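Local coordinates for protein Bm4233, isoform b (Brugia malayi, PDB 6ANY) that probably binds sterols and other lipids as a secreted venom allergen-like protein of the CAP superfamily, and is a vaccine candidate against lymphatic filariasis, at residues S58-R61 with W62-Q65; L8-Q11 with Q12-D15. All coordinates share one frame; numbering follows the deposited sequence.

Contact 1 (S58-R61 with W62-Q65)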
loop_
_atom_site.group_PDB
_atom_site.type_symbol
_atom_site.label_atom_id
_atom_site.label_comp_id
_atom_site.label_asym_id
_atom_site.label_seq_id
_atom_site.Cartn_x
_atom_site.Cartn_y
_atom_site.Cartn_z
ATOM N N SER A 58 -3.211 13.956 -5.636
ATOM C CA SER A 58 -2.125 13.787 -6.562
ATOM C C SER A 58 -2.289 12.469 -7.339
ATOM O O SER A 58 -2.000 12.406 -8.562
ATOM C CB SER A 58 -0.757 13.823 -5.883
ATOM O OG SER A 58 -0.746 12.922 -4.809
ATOM N N ALA A 59 -2.722 11.423 -6.647
ATOM C CA ALA A 59 -2.948 10.111 -7.287
ATOM C C ALA A 59 -4.059 10.161 -8.315
ATOM O O ALA A 59 -3.937 9.589 -9.380
ATOM C CB ALA A 59 -3.277 9.098 -6.247
ATOM N N GLN A 60 -5.147 10.845 -7.978
ATOM C CA GLN A 60 -6.274 11.062 -8.896
ATOM C C GLN A 60 -5.843 11.852 -10.129
ATOM O O GLN A 60 -6.253 11.493 -11.248
ATOM C CB GLN A 60 -7.439 11.815 -8.191
ATOM C CG GLN A 60 -8.692 11.838 -8.995
ATOM C CD GLN A 60 -9.215 10.458 -9.295
ATOM O OE1 GLN A 60 -9.464 9.718 -8.390
ATOM N NE2 GLN A 60 -9.371 10.104 -10.566
ATOM N N ARG A 61 -5.018 12.894 -9.948
ATOM C CA ARG A 61 -4.565 13.663 -11.098
ATOM C C ARG A 61 -3.880 12.762 -12.102
ATOM O O ARG A 61 -4.090 12.949 -13.306
ATOM C CB ARG A 61 -3.681 14.875 -10.776
ATOM C CG ARG A 61 -4.496 16.059 -10.226
ATOM C CD ARG A 61 -3.617 17.291 -9.970
ATOM N NE ARG A 61 -2.702 17.090 -8.829
ATOM C CZ ARG A 61 -2.921 17.464 -7.550
ATOM N NH1 ARG A 61 -4.037 18.077 -7.161
ATOM N NH2 ARG A 61 -2.006 17.214 -6.637
ATOM N N TRP A 62 -3.094 11.787 -11.595
ATOM C CA TRP A 62 -2.415 10.883 -12.446
ATOM C C TRP A 62 -3.308 9.843 -13.074
ATOM O O TRP A 62 -3.219 9.638 -14.269
ATOM C CB TRP A 62 -1.186 10.267 -11.770
ATOM C CG TRP A 62 -0.455 9.395 -12.690
ATOM C CD1 TRP A 62 -0.326 8.056 -12.609
ATOM C CD2 TRP A 62 0.180 9.796 -13.905
ATOM N NE1 TRP A 62 0.393 7.592 -13.684
ATOM C CE2 TRP A 62 0.741 8.640 -14.478
ATOM C CE3 TRP A 62 0.406 11.046 -14.515
ATOM C CZ2 TRP A 62 1.491 8.667 -15.635
ATOM C CZ3 TRP A 62 1.133 11.073 -15.699
ATOM C CH2 TRP A 62 1.666 9.889 -16.245
ATOM N N ALA A 63 -4.257 9.306 -12.314
ATOM C CA ALA A 63 -5.228 8.361 -12.806
ATOM C C ALA A 63 -6.056 8.868 -13.964
ATOM O O ALA A 63 -6.365 8.123 -14.898
ATOM C CB ALA A 63 -6.156 7.930 -11.651
ATOM N N ASN A 64 -6.457 10.137 -13.897
ATOM C CA ASN A 64 -7.160 10.835 -14.978
ATOM C C ASN A 64 -6.459 10.767 -16.323
ATOM O O ASN A 64 -7.122 10.856 -17.305
ATOM C CB ASN A 64 -7.321 12.347 -14.588
ATOM C CG ASN A 64 -8.335 12.552 -13.452
ATOM O OD1 ASN A 64 -9.047 11.607 -13.075
ATOM N ND2 ASN A 64 -8.386 13.732 -12.887
ATOM N N GLN A 65 -5.131 10.597 -16.361
ATOM C CA GLN A 65 -4.395 10.468 -17.618
ATOM C C GLN A 65 -4.635 9.167 -18.355
ATOM O O GLN A 65 -4.382 9.135 -19.549
ATOM C CB GLN A 65 -2.890 10.611 -17.415
ATOM C CG GLN A 65 -2.435 11.890 -16.793
ATOM C CD GLN A 65 -2.983 13.094 -17.476
ATOM O OE1 GLN A 65 -2.808 13.293 -18.687
ATOM N NE2 GLN A 65 -3.671 13.924 -16.703
#
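Q60 and N64, one helical turn apart, join through their side-chain amides: NE2 of Q60 donates to OD1 of N64 over 2.9 Å. OD1 lies almost in the amide plane of Q60, only 3° out of it, and the N-H points at it fairly straight; seen from N64, however, the donor stands above the carbonyl plane rather than on a lone pair, and the two amide planes are turned 43° apart. The bend of the glutamine chain at chi2 brings NE2 back toward the following turn. The same NE2 also bonds to the carbonyl oxygen of I150.

Main-chain bonds set the spacing. A63 N donates to A59 O at 3.0 Å and N64 N to Q60 O at 3.0 Å, while the bond from W62 N to S58 O is longer, 3.3 Å. This i to i+4 repeat belongs to helix 53-63, which in the alpha-beta-alpha sandwich of the CAP domain lies against the central sheet: A59, W62 and A63 all touch I163 of strand 159-167. S58 OG, from the same helix, bonds to H165 ND1 on that strand.

Other side-chain contacts are looser. CG of W62 is anti to the backbone N (chi1 -177°), which leads the indole away from the preceding turn; its NE1 bonds to the carbonyl oxygen of G69. CB of N64 rests 3.5 Å from R61 O, and NE2 of Q65 comes within 3.6 Å of that same carbonyl oxygen.

Contact 2 (L8-Q11 with Q12-D15)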
loop_
_atom_site.group_PDB
_atom_site.type_symbol
_atom_site.label_atom_id
_atom_site.label_comp_id
_atom_site.label_asym_id
_atom_site.label_seq_id
_atom_site.Cartn_x
_atom_site.Cartn_y
_atom_site.Cartn_z
ATOM N N LEU A 8 -13.514 9.544 -5.517
ATOM C CA LEU A 8 -13.749 8.296 -4.829
ATOM C C LEU A 8 -14.901 8.449 -3.853
ATOM O O LEU A 8 -15.186 9.560 -3.389
ATOM C CB LEU A 8 -12.457 7.903 -4.076
ATOM C CG LEU A 8 -11.543 6.902 -4.785
ATOM C CD1 LEU A 8 -10.731 7.600 -5.860
ATOM C CD2 LEU A 8 -10.596 6.234 -3.813
ATOM N N THR A 9 -15.521 7.345 -3.482
ATOM C CA THR A 9 -16.544 7.382 -2.433
ATOM C C THR A 9 -15.873 7.186 -1.087
ATOM O O THR A 9 -14.774 6.721 -1.051
ATOM C CB THR A 9 -17.570 6.275 -2.610
ATOM O OG1 THR A 9 -16.905 4.987 -2.572
ATOM C CG2 THR A 9 -18.360 6.501 -3.901
ATOM N N PRO A 10 -16.538 7.554 0.025
ATOM C CA PRO A 10 -15.971 7.317 1.318
ATOM C C PRO A 10 -15.680 5.873 1.579
ATOM O O PRO A 10 -14.615 5.551 2.180
ATOM C CB PRO A 10 -17.035 7.835 2.276
ATOM C CG PRO A 10 -17.763 8.924 1.461
ATOM C CD PRO A 10 -17.763 8.400 0.090
ATOM N N GLN A 11 -16.578 5.012 1.134
ATOM C CA GLN A 11 -16.404 3.584 1.293
ATOM C C GLN A 11 -15.224 2.973 0.561
ATOM O O GLN A 11 -14.485 2.152 1.095
ATOM C CB GLN A 11 -17.665 2.838 0.892
ATOM C CG GLN A 11 -17.606 1.408 1.412
ATOM C CD GLN A 11 -17.583 1.249 2.967
ATOM O OE1 GLN A 11 -18.029 2.166 3.746
ATOM N NE2 GLN A 11 -17.017 0.073 3.433
ATOM N N GLN A 12 -14.996 3.416 -0.641
ATOM C CA GLN A 12 -13.819 2.987 -1.327
ATOM C C GLN A 12 -12.558 3.347 -0.540
ATOM O O GLN A 12 -11.665 2.555 -0.464
ATOM C CB GLN A 12 -13.790 3.555 -2.725
ATOM C CG GLN A 12 -12.518 3.239 -3.505
ATOM C CD GLN A 12 -12.663 2.202 -4.618
ATOM O OE1 GLN A 12 -12.073 1.123 -4.579
ATOM N NE2 GLN A 12 -13.449 2.541 -5.606
ATOM N N ARG A 13 -12.485 4.540 0.017
ATOM C CA ARG A 13 -11.325 4.980 0.749
ATOM C C ARG A 13 -11.133 4.115 1.985
ATOM O O ARG A 13 -10.058 3.601 2.235
ATOM C CB ARG A 13 -11.518 6.407 1.179
ATOM C CG ARG A 13 -11.703 7.364 0.057
ATOM C CD ARG A 13 -11.836 8.769 0.573
ATOM N NE ARG A 13 -11.942 9.740 -0.522
ATOM C CZ ARG A 13 -13.053 10.322 -0.929
ATOM N NH1 ARG A 13 -14.217 10.159 -0.313
ATOM N NH2 ARG A 13 -12.989 11.139 -1.944
ATOM N N LYS A 14 -12.216 3.873 2.691
ATOM C CA LYS A 14 -12.168 3.002 3.854
ATOM C C LYS A 14 -11.743 1.583 3.528
ATOM O O LYS A 14 -10.951 0.986 4.240
ATOM C CB LYS A 14 -13.521 2.881 4.521
ATOM C CG LYS A 14 -14.013 4.153 5.139
ATOM C CD LYS A 14 -15.443 4.049 5.709
ATOM C CE LYS A 14 -16.357 5.210 5.289
ATOM N NZ LYS A 14 -17.170 5.716 6.455
ATOM N N ASP A 15 -12.308 1.007 2.473
ATOM C CA ASP A 15 -11.962 -0.357 2.115
ATOM C C ASP A 15 -10.445 -0.484 1.796
ATOM O O ASP A 15 -9.789 -1.510 2.099
ATOM C CB ASP A 15 -12.818 -0.804 0.942
ATOM C CG ASP A 15 -14.278 -1.019 1.321
ATOM O OD1 ASP A 15 -14.607 -0.942 2.510
ATOM O OD2 ASP A 15 -15.124 -1.240 0.414
#
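T9 caps the helix that starts at P10: its OG1 accepts from the backbone N of Q12 at 3.1 Å, with the N-H pointing nearly straight at it. With chi1 at 59°, OG1 is tucked over its own backbone, and from there it meets this amide of the first turn. P10 follows directly, its ring supplying no N-H. The regular main-chain bonds then begin, weakly from R13 N to T9 O and more firmly from K14 N to P10 O and from D15 N to Q11 O, the last 2.8 Å long.

A second polar pair, Q11 and D15, spans the next turn. NE2 of Q11 reaches OD1 of D15 at 2.8 Å, but the N-H is bent to 121° and the bond is weak; the amide and carboxylate planes stand 74° apart.

The remaining contacts are packing, most of it around L8. Its CD2 packs on CG of Q12 at 3.6 Å, the two chains meeting at a slant. R13, extended from CG to NE, runs back past the cap so that its guanidinium lies with one face over the carbonyl of L8, CZ being 3.3 Å from L8 O. The arginine's polar bonds lie elsewhere: NE in a salt bridge with E56, NH1 to the carbonyl oxygen of F1. CE of K14 lies 4.1 Å from CB of P10.

Q12 is tied by its amide to R96 O, just before helix 99-108, and to G100 N within that helix's first turn, while L8 touches W51 of strand 50-51, I150 of strand 145-153, and E56 and Q60 of helix 53-63.

Contacts 1 and 2 illustrate how two local contacts can meet through a single pair of residues. Their centres are about 16 Å apart, and contact 2 closes along the chain before contact 1 opens. They touch where OE1 of Q60 packs 3.5 Å from CD1 of L8, so the glutamine that links to N64 within its own helix also borders the residue leading into helix 10-28. I150 of strand 145-153 is a common neighbour, meeting Q60 from contact 1 and both L8 and Q12 from contact 2. E56 belongs to the helix of contact 1, one turn before Q60, so R13 reaches that helix as well.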